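Local coordinates for multifunctional non-homologous end joining DNA repair protein LigD (Mycobacterium tuberculosis, PDB 2IRX) that probably works with Ku to repair DNA double-strand breaks by non-homologous end joining, this piece being its primase-like polymerase domain, here with GTP and manganese bound, at residues Phe171-Gly176 against Thr253-Arg258; Ala242-Arg247 against Asp283-Glu288; Val138-Pro143 against Gly179-Thr184. All blocks are in the same frame, centred on the assembly; numbering follows the deposited sequence.

Contact 1: Phe171-Gly176 against Thr253-Arg258; sequences FPVTSG and TVAAPR. With GTP (guanosine-5'-triphosphate), chain C.
Thr174 and Ala256 form the hydrogen-bonded antiparallel pair at the heart of this contact. The backbone bonds come first: Ala256 N gives to Thr174 O at 2.9 Å, Thr174 N gives to Ala256 O, and two residues further along, past the non-hydrogen-bonded pair of Val173 and Pro257, Arg258 N reaches Pro172 O at 2.8 Å.

Two side-chain hydrogen bonds extend the pairing. Arg258, bent at chi2 and chi3 (-55° and -68°), runs across the Thr174 side chain, so that NH2 meets Thr174 OG1 at 3.1 Å, with the hydroxyl oxygen in the plane of the guanidinium. Its rotation is further fixed by Arg269 O, also bound to NH2, and by a salt bridge from NH1 to Glu262. Toward the GTP end, Thr253 OG1 donates to Gly176 O at 2.6 Å, lying in the carbonyl plane on a lone pair. A water connects Thr174 OG1 to Val254 O.

Apolar contact is slight: Val173 CG1, anti to its own backbone N (chi1 174°), packs against Ala255, 4.1 Å from Ala255 CB.

Beyond the strand, Ser175 OG donates to the gamma-phosphate oxygen O1G of GTP at 2.7 Å. This antiparallel pair thus belongs to the central sheet of the archaeo-eukaryotic primase fold, where the turn leaving strand 171-174 supplies part of the nucleoside triphosphate site.

Contact 2: Ala242-Arg247 against Asp283-Glu288; sequences APYSLR and DGDLLE. With GTP (guanosine-5'-triphosphate), chain C.
A small, partly buried contact sets Tyr244 against Asp285 and Pro243 against Leu287, joining two irregular pieces of chain: the turn Ala242-Ser245 that follows strand 240-241 and the loop leaving helix 273-283. In the polar part Tyr244 OH donates to Asp285 OD1 at 2.6 Å. The carboxylate oxygen lies at the edge of the tyrosine ring, near the ring plane, while the hydroxyl comes to it from above the carboxylate plane; the two planes are 66° apart. Asp285 CG stands anti to the backbone N (chi1 -179°), which carries OD1 over the start of its own turn, where Leu287 N donates to it at 2.9 Å. This is an Asx turn, overlapping the type I turn Asp285-Glu288, and its N-H arrives on the opposite face of the carboxylate from Tyr244. Two donors therefore hold OD1, and would probably favour the charged carboxylate. A water gives to Tyr244 OH at 2.7 Å and accepts from Leu286 N, tying the phenol to the loop a second time.

Pro243, just before the tyrosine, supplies the apolar part. Leu287 CD1 presses on Pro243 CB at 3.5 Å, tight for two carbons, with the side chains crossing at about a right angle. Val276 and Ile280 of helix 273-283 also pack on Tyr244. At the far end of 242-247, Arg247 NH2 donates to GTP O2B at 2.7 Å, while its NE pairs with Glu112.

Contact 3: Val138-Pro143 against Gly179-Thr184; sequences VFDLDP and GLHLYT. With MN (manganese (II) ion), chain B; GTP (guanosine-5'-triphosphate), chain C.
The Tyr183 ring has Val138 CG2 over one face, 4.0 Å from its centroid and displaced toward the rim, a CH-pi contact between two side chains that lie side by side and point the same way. Val138 CG2 is anti to the backbone N, which sets the methyl against the ring. The imidazole of His181 is instead met at its edge: NE2 donates to the beta-phosphate oxygen O1B of GTP at 2.8 Å, and Asp140 OD1 also lies near the ring plane.

Both rings project from the same face of an antiparallel pair, with Val138 opposite Tyr183 and Asp140 opposite His181. Phe139 and Leu182 exchange two backbone hydrogen bonds, and so do Leu141 and Leu180. On the reverse face Leu141 CD1 touches Leu182 CD1 obliquely at 3.9 Å, in a layer covered by helix 149-164. At the end of the ladder Gly179 N donates to GTP O1G.

Manganese is held by six oxygens. Asp140 OD1 and Asp142 OD1 each bind it at 2.2 Å, GTP contributes O2G and O1B, and two waters complete the shell. One water lies 2.7 Å from Asp140 OD2 and 2.8 Å from Asp142 OD2, with more acceptors in reach than it has protons; the other bridges Leu141 O to GTP O1G. Gln233 NE2 donates to Asp140 OD2, which would help to fix that carboxylate from the second shell.

The two aspartates, a DxD pair, thus share one metal with the triphosphate, while His181 grips the same O1B that the metal binds and would be expected to polarise. By similarity to relatives, both aspartates, with Asp230, would also hold a second manganese for nucleotide transfer.

The three contacts lie in the primase-polymerase domain. The centres of contacts 1 and 2 are about 7 Å apart, those of contacts 1 and 3 about 9 Å, and those of contacts 2 and 3 about 14 Å. Strands 129-143, 180-186, 171-174 and 253-257 run side by side in that order across one mixed sheet, making contacts 3 and 1 successive parts of it. Contact 2 flanks the sheet where Ala255 O meets Tyr244 N. Along the chain contact 3 closes before contact 2 opens, whereas contact 1 interleaves with both. Each reaches the same GTP, contact 1 through Ser175, contact 2 through Arg247 and contact 3 through both strands, while 283-288 packs away from the nucleotide.

Contact 1: Phe171-Gly176 against Thr253-Arg258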
loop_
_atom_site.group_PDB
_atom_site.type_symbol
_atom_site.label_atom_id
_atom_site.label_comp_id
_atom_site.label_asym_id
_atom_site.label_seq_id
_atom_site.Cartn_x
_atom_site.Cartn_y
_atom_site.Cartn_z
ATOM N N PHE A 171 -12.525 -2.711 2.234
ATOM C CA PHE A 171 -11.781 -3.907 1.815
ATOM C C PHE A 171 -10.589 -4.081 2.739
ATOM O O PHE A 171 -9.838 -3.115 2.936
ATOM C CB PHE A 171 -11.254 -3.709 0.390
ATOM C CG PHE A 171 -12.337 -3.596 -0.641
ATOM C CD1 PHE A 171 -12.832 -4.743 -1.271
ATOM C CD2 PHE A 171 -12.881 -2.358 -0.961
ATOM C CE1 PHE A 171 -13.851 -4.646 -2.233
ATOM C CE2 PHE A 171 -13.901 -2.247 -1.913
ATOM C CZ PHE A 171 -14.389 -3.392 -2.548
ATOM N N PRO A 172 -10.414 -5.292 3.323
ATOM C CA PRO A 172 -9.251 -5.543 4.189
ATOM C C PRO A 172 -8.050 -6.113 3.441
ATOM O O PRO A 172 -8.198 -6.926 2.506
ATOM C CB PRO A 172 -9.763 -6.596 5.176
ATOM C CG PRO A 172 -10.767 -7.413 4.355
ATOM C CD PRO A 172 -11.306 -6.474 3.248
ATOM N N VAL A 173 -6.875 -5.697 3.895
ATOM C CA VAL A 173 -5.599 -6.105 3.318
ATOM C C VAL A 173 -4.655 -6.429 4.493
ATOM O O VAL A 173 -4.405 -5.572 5.353
ATOM C CB VAL A 173 -4.982 -4.976 2.430
ATOM C CG1 VAL A 173 -3.552 -5.367 1.933
ATOM C CG2 VAL A 173 -5.919 -4.603 1.249
ATOM N N THR A 174 -4.149 -7.651 4.565
ATOM C CA THR A 174 -3.076 -7.920 5.543
ATOM C C THR A 174 -1.812 -7.235 4.985
ATOM O O THR A 174 -1.465 -7.417 3.817
ATOM C CB THR A 174 -2.864 -9.459 5.852
ATOM O OG1 THR A 174 -2.867 -10.239 4.634
ATOM C CG2 THR A 174 -3.958 -9.973 6.827
ATOM N N SER A 175 -1.147 -6.419 5.799
ATOM C CA SER A 175 -0.071 -5.549 5.288
ATOM C C SER A 175 1.167 -6.266 4.743
ATOM O O SER A 175 1.939 -5.678 3.988
ATOM C CB SER A 175 0.402 -4.575 6.375
ATOM O OG SER A 175 1.181 -5.286 7.318
ATOM N N GLY A 176 1.369 -7.519 5.163
ATOM C CA GLY A 176 2.581 -8.280 4.846
ATOM C C GLY A 176 3.616 -8.173 5.955
ATOM O O GLY A 176 4.630 -8.869 5.940
ATOM N N THR A 253 6.726 -11.666 1.977
ATOM C CA THR A 253 5.285 -11.567 2.185
ATOM C C THR A 253 4.750 -10.383 1.374
ATOM O O THR A 253 5.527 -9.606 0.797
ATOM C CB THR A 253 4.954 -11.401 3.679
ATOM O OG1 THR A 253 5.774 -10.351 4.199
ATOM C CG2 THR A 253 5.280 -12.717 4.447
ATOM N N VAL A 254 3.426 -10.256 1.334
ATOM C CA VAL A 254 2.771 -9.327 0.436
ATOM C C VAL A 254 1.654 -8.570 1.201
ATOM O O VAL A 254 1.013 -9.155 2.129
ATOM C CB VAL A 254 2.173 -10.100 -0.801
ATOM C CG1 VAL A 254 1.230 -9.232 -1.618
ATOM C CG2 VAL A 254 3.286 -10.665 -1.706
ATOM N N ALA A 255 1.418 -7.316 0.802
ATOM C CA ALA A 255 0.203 -6.567 1.181
ATOM C C ALA A 255 -0.985 -7.215 0.438
ATOM O O ALA A 255 -1.320 -6.808 -0.679
ATOM C CB ALA A 255 0.347 -5.074 0.844
ATOM N N ALA A 256 -1.564 -8.257 1.047
ATOM C CA ALA A 256 -2.486 -9.182 0.347
ATOM C C ALA A 256 -3.928 -8.831 0.629
ATOM O O ALA A 256 -4.342 -8.833 1.799
ATOM C CB ALA A 256 -2.261 -10.628 0.779
ATOM N N PRO A 257 -4.716 -8.558 -0.438
ATOM C CA PRO A 257 -6.157 -8.423 -0.209
ATOM C C PRO A 257 -6.787 -9.679 0.391
ATOM O O PRO A 257 -6.429 -10.810 0.037
ATOM C CB PRO A 257 -6.721 -8.120 -1.602
ATOM C CG PRO A 257 -5.562 -7.504 -2.352
ATOM C CD PRO A 257 -4.341 -8.268 -1.835
ATOM N N ARG A 258 -7.681 -9.459 1.341
ATOM C CA ARG A 258 -8.363 -10.563 2.001
ATOM C C ARG A 258 -9.883 -10.431 1.878
ATOM O O ARG A 258 -10.409 -9.356 1.533
ATOM C CB ARG A 258 -7.971 -10.639 3.499
ATOM C CG ARG A 258 -6.447 -10.557 3.829
ATOM C CD ARG A 258 -5.603 -11.619 3.087
ATOM N NE ARG A 258 -5.872 -12.982 3.559
ATOM C CZ ARG A 258 -5.181 -13.603 4.501
ATOM N NH1 ARG A 258 -5.507 -14.835 4.854
ATOM N NH2 ARG A 258 -4.147 -12.999 5.074
HETATM P PG GTP C . 3.188 -2.753 9.505
HETATM O O1G GTP C . 2.070 -3.707 9.324
HETATM O O2G GTP C . 2.777 -1.572 10.360
HETATM O O3G GTP C . 4.434 -3.426 10.013
HETATM O O3B GTP C . 3.554 -2.283 7.992
HETATM P PB GTP C . 3.186 -0.917 7.238
HETATM O O1B GTP C . 1.855 -0.377 7.650
HETATM O O2B GTP C . 3.208 -1.145 5.777
HETATM O O3A GTP C . 4.287 0.077 7.823
HETATM P PA GTP C . 5.606 0.749 7.187
HETATM O O1A GTP C . 6.160 -0.075 6.055
HETATM O O2A GTP C . 6.542 0.913 8.362
HETATM O "O5'" GTP C . 5.093 2.162 6.665
HETATM C "C5'" GTP C . 4.436 3.115 7.509
HETATM C "C4'" GTP C . 4.401 4.479 6.806
HETATM O "O4'" GTP C . 5.696 4.966 6.454
HETATM C "C3'" GTP C . 3.623 4.431 5.505
HETATM O "O3'" GTP C . 3.069 5.713 5.375
HETATM C "C2'" GTP C . 4.706 4.231 4.433
HETATM O "O2'" GTP C . 4.426 4.651 3.105
HETATM C "C1'" GTP C . 5.870 5.008 5.026
HETATM N N9 GTP C . 7.223 4.441 4.888
HETATM C C8 GTP C . 7.627 3.130 4.887
HETATM N N7 GTP C . 8.977 3.124 4.827
HETATM C C5 GTP C . 9.424 4.409 4.833
HETATM C C6 GTP C . 10.707 4.972 4.810
HETATM O O6 GTP C . 11.709 4.253 4.758
HETATM N N1 GTP C . 10.836 6.358 4.852
HETATM C C2 GTP C . 9.724 7.181 4.912
HETATM N N2 GTP C . 9.877 8.513 4.928
HETATM N N3 GTP C . 8.448 6.614 4.928
HETATM C C4 GTP C . 8.319 5.244 4.890
HETATM O O HOH W 1 -0.213 -10.585 4.049
#

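Contact 2: Ala242-Arg247 against Asp283-Glu288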
loop_
_atom_site.group_PDB
_atom_site.type_symbol
_atom_site.label_atom_id
_atom_site.label_comp_id
_atom_site.label_asym_id
_atom_site.label_seq_id
_atom_site.Cartn_x
_atom_site.Cartn_y
_atom_site.Cartn_z
ATOM N N ALA A 242 1.438 -0.101 -1.685
ATOM C CA ALA A 242 0.429 -0.551 -2.674
ATOM C C ALA A 242 -0.065 -1.982 -2.392
ATOM O O ALA A 242 0.740 -2.861 -2.091
ATOM C CB ALA A 242 0.994 -0.459 -4.112
ATOM N N PRO A 243 -1.388 -2.217 -2.530
ATOM C CA PRO A 243 -1.888 -3.598 -2.572
ATOM C C PRO A 243 -1.065 -4.445 -3.562
ATOM O O PRO A 243 -0.687 -3.950 -4.636
ATOM C CB PRO A 243 -3.342 -3.428 -3.059
ATOM C CG PRO A 243 -3.727 -2.073 -2.437
ATOM C CD PRO A 243 -2.478 -1.229 -2.642
ATOM N N TYR A 244 -0.756 -5.673 -3.166
ATOM C CA TYR A 244 0.052 -6.627 -3.951
ATOM C C TYR A 244 1.583 -6.375 -3.896
ATOM O O TYR A 244 2.363 -7.199 -4.338
ATOM C CB TYR A 244 -0.454 -6.741 -5.409
ATOM C CG TYR A 244 -1.863 -7.252 -5.517
ATOM C CD1 TYR A 244 -2.153 -8.605 -5.308
ATOM C CD2 TYR A 244 -2.905 -6.395 -5.865
ATOM C CE1 TYR A 244 -3.481 -9.095 -5.413
ATOM C CE2 TYR A 244 -4.236 -6.868 -5.984
ATOM C CZ TYR A 244 -4.507 -8.217 -5.754
ATOM O OH TYR A 244 -5.801 -8.705 -5.864
ATOM N N SER A 245 2.016 -5.255 -3.329
ATOM C CA SER A 245 3.448 -5.041 -3.096
ATOM C C SER A 245 4.064 -6.153 -2.264
ATOM O O SER A 245 3.460 -6.619 -1.287
ATOM C CB SER A 245 3.722 -3.695 -2.393
ATOM O OG SER A 245 5.125 -3.458 -2.357
ATOM N N LEU A 246 5.266 -6.572 -2.663
ATOM C CA LEU A 246 6.095 -7.375 -1.780
ATOM C C LEU A 246 6.486 -6.539 -0.562
ATOM O O LEU A 246 6.349 -5.325 -0.579
ATOM C CB LEU A 246 7.354 -7.899 -2.511
ATOM C CG LEU A 246 7.153 -9.028 -3.532
ATOM C CD1 LEU A 246 8.433 -9.141 -4.403
ATOM C CD2 LEU A 246 6.899 -10.325 -2.768
ATOM N N ARG A 247 6.967 -7.209 0.485
ATOM C CA ARG A 247 7.537 -6.522 1.649
ATOM C C ARG A 247 9.046 -6.778 1.752
ATOM O O ARG A 247 9.522 -7.878 1.510
ATOM C CB ARG A 247 6.908 -7.012 2.964
ATOM C CG ARG A 247 5.386 -6.918 3.029
ATOM C CD ARG A 247 4.844 -5.531 2.743
ATOM N NE ARG A 247 5.549 -4.415 3.384
ATOM C CZ ARG A 247 5.006 -3.487 4.184
ATOM N NH1 ARG A 247 5.775 -2.484 4.612
ATOM N NH2 ARG A 247 3.711 -3.523 4.561
ATOM N N ASP A 283 -9.260 -16.663 -7.597
ATOM C CA ASP A 283 -10.304 -15.675 -7.270
ATOM C C ASP A 283 -10.209 -14.333 -7.998
ATOM O O ASP A 283 -11.108 -13.500 -7.873
ATOM C CB ASP A 283 -10.313 -15.399 -5.757
ATOM C CG ASP A 283 -10.501 -16.654 -4.921
ATOM O OD1 ASP A 283 -11.423 -17.462 -5.208
ATOM O OD2 ASP A 283 -9.746 -16.820 -3.944
ATOM N N GLY A 284 -9.128 -14.118 -8.747
ATOM C CA GLY A 284 -8.892 -12.832 -9.388
ATOM C C GLY A 284 -8.545 -11.791 -8.334
ATOM O O GLY A 284 -7.947 -12.135 -7.292
ATOM N N ASP A 285 -8.960 -10.548 -8.595
ATOM C CA ASP A 285 -8.632 -9.404 -7.740
ATOM C C ASP A 285 -9.777 -9.138 -6.772
ATOM O O ASP A 285 -10.837 -8.643 -7.163
ATOM C CB ASP A 285 -8.336 -8.170 -8.611
ATOM C CG ASP A 285 -7.964 -6.929 -7.803
ATOM O OD1 ASP A 285 -7.680 -7.032 -6.587
ATOM O OD2 ASP A 285 -7.977 -5.843 -8.415
ATOM N N LEU A 286 -9.568 -9.483 -5.508
ATOM C CA LEU A 286 -10.535 -9.149 -4.452
ATOM C C LEU A 286 -10.814 -7.645 -4.322
ATOM O O LEU A 286 -11.866 -7.266 -3.814
ATOM C CB LEU A 286 -10.088 -9.717 -3.091
ATOM C CG LEU A 286 -9.912 -11.237 -2.964
ATOM C CD1 LEU A 286 -9.598 -11.597 -1.517
ATOM C CD2 LEU A 286 -11.136 -12.006 -3.448
ATOM N N LEU A 287 -9.861 -6.814 -4.765
ATOM C CA LEU A 287 -10.001 -5.341 -4.802
ATOM C C LEU A 287 -10.513 -4.755 -6.124
ATOM O O LEU A 287 -10.373 -3.550 -6.366
ATOM C CB LEU A 287 -8.659 -4.666 -4.458
ATOM C CG LEU A 287 -8.011 -4.906 -3.094
ATOM C CD1 LEU A 287 -6.730 -4.075 -2.935
ATOM C CD2 LEU A 287 -9.020 -4.543 -2.011
ATOM N N GLU A 288 -11.095 -5.595 -6.981
ATOM C CA GLU A 288 -11.560 -5.169 -8.308
ATOM C C GLU A 288 -12.458 -3.901 -8.284
ATOM O O GLU A 288 -12.430 -3.090 -9.208
ATOM C CB GLU A 288 -12.335 -6.321 -8.943
ATOM C CG GLU A 288 -12.348 -6.355 -10.459
ATOM C CD GLU A 288 -13.368 -7.343 -10.985
ATOM O OE1 GLU A 288 -14.410 -7.559 -10.314
ATOM O OE2 GLU A 288 -13.141 -7.899 -12.081
HETATM P PG GTP C . 3.188 -2.753 9.505
HETATM O O1G GTP C . 2.070 -3.707 9.324
HETATM O O2G GTP C . 2.777 -1.572 10.360
HETATM O O3G GTP C . 4.434 -3.426 10.013
HETATM O O3B GTP C . 3.554 -2.283 7.992
HETATM P PB GTP C . 3.186 -0.917 7.238
HETATM O O1B GTP C . 1.855 -0.377 7.650
HETATM O O2B GTP C . 3.208 -1.145 5.777
HETATM O O3A GTP C . 4.287 0.077 7.823
HETATM P PA GTP C . 5.606 0.749 7.187
HETATM O O1A GTP C . 6.160 -0.075 6.055
HETATM O O2A GTP C . 6.542 0.913 8.362
HETATM O "O5'" GTP C . 5.093 2.162 6.665
HETATM C "C5'" GTP C . 4.436 3.115 7.509
HETATM C "C4'" GTP C . 4.401 4.479 6.806
HETATM O "O4'" GTP C . 5.696 4.966 6.454
HETATM C "C3'" GTP C . 3.623 4.431 5.505
HETATM O "O3'" GTP C . 3.069 5.713 5.375
HETATM C "C2'" GTP C . 4.706 4.231 4.433
HETATM O "O2'" GTP C . 4.426 4.651 3.105
HETATM C "C1'" GTP C . 5.870 5.008 5.026
HETATM N N9 GTP C . 7.223 4.441 4.888
HETATM C C8 GTP C . 7.627 3.130 4.887
HETATM N N7 GTP C . 8.977 3.124 4.827
HETATM C C5 GTP C . 9.424 4.409 4.833
HETATM C C6 GTP C . 10.707 4.972 4.810
HETATM O O6 GTP C . 11.709 4.253 4.758
HETATM N N1 GTP C . 10.836 6.358 4.852
HETATM C C2 GTP C . 9.724 7.181 4.912
HETATM N N2 GTP C . 9.877 8.513 4.928
HETATM N N3 GTP C . 8.448 6.614 4.928
HETATM C C4 GTP C . 8.319 5.244 4.890
HETATM O O HOH W 2 -7.131 -10.493 -4.354
#

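Contact 3: Val138-Pro143 against Gly179-Thr184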
loop_
_atom_site.group_PDB
_atom_site.type_symbol
_atom_site.label_atom_id
_atom_site.label_comp_id
_atom_site.label_asym_id
_atom_site.label_seq_id
_atom_site.Cartn_x
_atom_site.Cartn_y
_atom_site.Cartn_z
ATOM N N VAL A 138 -7.693 5.341 3.262
ATOM C CA VAL A 138 -6.913 4.248 3.844
ATOM C C VAL A 138 -6.794 4.391 5.373
ATOM O O VAL A 138 -6.642 5.497 5.902
ATOM C CB VAL A 138 -5.477 4.119 3.192
ATOM C CG1 VAL A 138 -4.554 5.297 3.562
ATOM C CG2 VAL A 138 -4.789 2.759 3.585
ATOM N N PHE A 139 -6.823 3.243 6.045
ATOM C CA PHE A 139 -6.561 3.149 7.477
ATOM C C PHE A 139 -5.442 2.142 7.665
ATOM O O PHE A 139 -5.466 1.037 7.110
ATOM C CB PHE A 139 -7.812 2.703 8.238
ATOM C CG PHE A 139 -8.953 3.684 8.164
ATOM C CD1 PHE A 139 -9.132 4.648 9.170
ATOM C CD2 PHE A 139 -9.850 3.631 7.107
ATOM C CE1 PHE A 139 -10.199 5.590 9.097
ATOM C CE2 PHE A 139 -10.936 4.540 7.025
ATOM C CZ PHE A 139 -11.099 5.521 8.026
ATOM N N ASP A 140 -4.458 2.550 8.445
ATOM C CA ASP A 140 -3.289 1.757 8.741
ATOM C C ASP A 140 -3.436 1.304 10.205
ATOM O O ASP A 140 -3.333 2.104 11.138
ATOM C CB ASP A 140 -2.035 2.616 8.475
ATOM C CG ASP A 140 -0.725 1.895 8.799
ATOM O OD1 ASP A 140 -0.738 0.679 9.067
ATOM O OD2 ASP A 140 0.351 2.552 8.765
ATOM N N LEU A 141 -3.703 0.018 10.400
ATOM C CA LEU A 141 -3.926 -0.507 11.759
ATOM C C LEU A 141 -2.659 -1.207 12.259
ATOM O O LEU A 141 -2.258 -2.244 11.698
ATOM C CB LEU A 141 -5.096 -1.510 11.782
ATOM C CG LEU A 141 -6.545 -0.987 11.873
ATOM C CD1 LEU A 141 -6.892 0.016 10.776
ATOM C CD2 LEU A 141 -7.554 -2.140 11.883
ATOM N N ASP A 142 -2.086 -0.660 13.337
ATOM C CA ASP A 142 -0.865 -1.173 13.971
ATOM C C ASP A 142 -1.150 -1.770 15.347
ATOM O O ASP A 142 -1.673 -1.081 16.210
ATOM C CB ASP A 142 0.132 -0.028 14.166
ATOM C CG ASP A 142 0.672 0.492 12.853
ATOM O OD1 ASP A 142 0.482 -0.202 11.853
ATOM O OD2 ASP A 142 1.242 1.596 12.822
ATOM N N PRO A 143 -0.748 -3.027 15.562
ATOM C CA PRO A 143 -0.896 -3.678 16.868
ATOM C C PRO A 143 0.153 -3.162 17.863
ATOM O O PRO A 143 1.354 -3.120 17.552
ATOM C CB PRO A 143 -0.702 -5.166 16.539
ATOM C CG PRO A 143 0.217 -5.165 15.343
ATOM C CD PRO A 143 -0.113 -3.914 14.561
ATOM N N GLY A 179 0.428 -5.774 10.660
ATOM C CA GLY A 179 -0.959 -5.312 10.831
ATOM C C GLY A 179 -1.857 -5.480 9.620
ATOM O O GLY A 179 -1.692 -6.400 8.805
ATOM N N LEU A 180 -2.834 -4.583 9.527
ATOM C CA LEU A 180 -3.869 -4.644 8.502
ATOM C C LEU A 180 -4.030 -3.268 7.903
ATOM O O LEU A 180 -3.880 -2.263 8.603
ATOM C CB LEU A 180 -5.222 -5.035 9.118
ATOM C CG LEU A 180 -5.464 -6.389 9.750
ATOM C CD1 LEU A 180 -6.881 -6.430 10.345
ATOM C CD2 LEU A 180 -5.299 -7.481 8.693
ATOM N N HIS A 181 -4.325 -3.219 6.615
ATOM C CA HIS A 181 -4.688 -1.970 5.960
ATOM C C HIS A 181 -6.132 -2.115 5.474
ATOM O O HIS A 181 -6.547 -3.207 5.050
ATOM C CB HIS A 181 -3.748 -1.676 4.779
ATOM C CG HIS A 181 -2.320 -1.427 5.178
ATOM N ND1 HIS A 181 -1.288 -1.415 4.264
ATOM C CD2 HIS A 181 -1.755 -1.177 6.384
ATOM C CE1 HIS A 181 -0.152 -1.149 4.886
ATOM N NE2 HIS A 181 -0.402 -1.022 6.178
ATOM N N LEU A 182 -6.881 -1.027 5.542
ATOM C CA LEU A 182 -8.250 -1.001 5.064
ATOM C C LEU A 182 -8.436 0.078 4.017
ATOM O O LEU A 182 -7.969 1.214 4.195
ATOM C CB LEU A 182 -9.235 -0.771 6.234
ATOM C CG LEU A 182 -9.030 -1.612 7.496
ATOM C CD1 LEU A 182 -9.947 -1.072 8.633
ATOM C CD2 LEU A 182 -9.215 -3.103 7.219
ATOM N N TYR A 183 -9.144 -0.266 2.936
ATOM C CA TYR A 183 -9.387 0.677 1.848
ATOM C C TYR A 183 -10.869 0.846 1.598
ATOM O O TYR A 183 -11.602 -0.147 1.580
ATOM C CB TYR A 183 -8.728 0.191 0.554
ATOM C CG TYR A 183 -7.205 0.285 0.563
ATOM C CD1 TYR A 183 -6.553 1.479 0.190
ATOM C CD2 TYR A 183 -6.417 -0.817 0.959
ATOM C CE1 TYR A 183 -5.145 1.571 0.191
ATOM C CE2 TYR A 183 -5.017 -0.756 0.959
ATOM C CZ TYR A 183 -4.387 0.430 0.573
ATOM O OH TYR A 183 -3.029 0.509 0.607
ATOM N N THR A 184 -11.310 2.090 1.407
ATOM C CA THR A 184 -12.703 2.320 1.035
ATOM C C THR A 184 -12.745 3.283 -0.150
ATOM O O THR A 184 -12.199 4.384 -0.057
ATOM C CB THR A 184 -13.649 2.696 2.254
ATOM O OG1 THR A 184 -14.434 3.875 1.999
ATOM C CG2 THR A 184 -12.935 2.744 3.566
HETATM MN MN MN B . 1.132 -0.234 9.789
HETATM P PG GTP C . 3.188 -2.753 9.505
HETATM O O1G GTP C . 2.070 -3.707 9.324
HETATM O O2G GTP C . 2.777 -1.572 10.360
HETATM O O3G GTP C . 4.434 -3.426 10.013
HETATM O O3B GTP C . 3.554 -2.283 7.992
HETATM P PB GTP C . 3.186 -0.917 7.238
HETATM O O1B GTP C . 1.855 -0.377 7.650
HETATM O O2B GTP C . 3.208 -1.145 5.777
HETATM O O3A GTP C . 4.287 0.077 7.823
HETATM P PA GTP C . 5.606 0.749 7.187
HETATM O O1A GTP C . 6.160 -0.075 6.055
HETATM O O2A GTP C . 6.542 0.913 8.362
HETATM O "O5'" GTP C . 5.093 2.162 6.665
HETATM C "C5'" GTP C . 4.436 3.115 7.509
HETATM C "C4'" GTP C . 4.401 4.479 6.806
HETATM O "O4'" GTP C . 5.696 4.966 6.454
HETATM C "C3'" GTP C . 3.623 4.431 5.505
HETATM O "O3'" GTP C . 3.069 5.713 5.375
HETATM C "C2'" GTP C . 4.706 4.231 4.433
HETATM O "O2'" GTP C . 4.426 4.651 3.105
HETATM C "C1'" GTP C . 5.870 5.008 5.026
HETATM N N9 GTP C . 7.223 4.441 4.888
HETATM C C8 GTP C . 7.627 3.130 4.887
HETATM N N7 GTP C . 8.977 3.124 4.827
HETATM C C5 GTP C . 9.424 4.409 4.833
HETATM C C6 GTP C . 10.707 4.972 4.810
HETATM O O6 GTP C . 11.709 4.253 4.758
HETATM N N1 GTP C . 10.836 6.358 4.852
HETATM C C2 GTP C . 9.724 7.181 4.912
HETATM N N2 GTP C . 9.877 8.513 4.928
HETATM N N3 GTP C . 8.448 6.614 4.928
HETATM C C4 GTP C . 8.319 5.244 4.890
HETATM O O HOH W 3 2.324 1.502 10.292
HETATM O O HOH W 4 -0.359 -2.221 9.466
#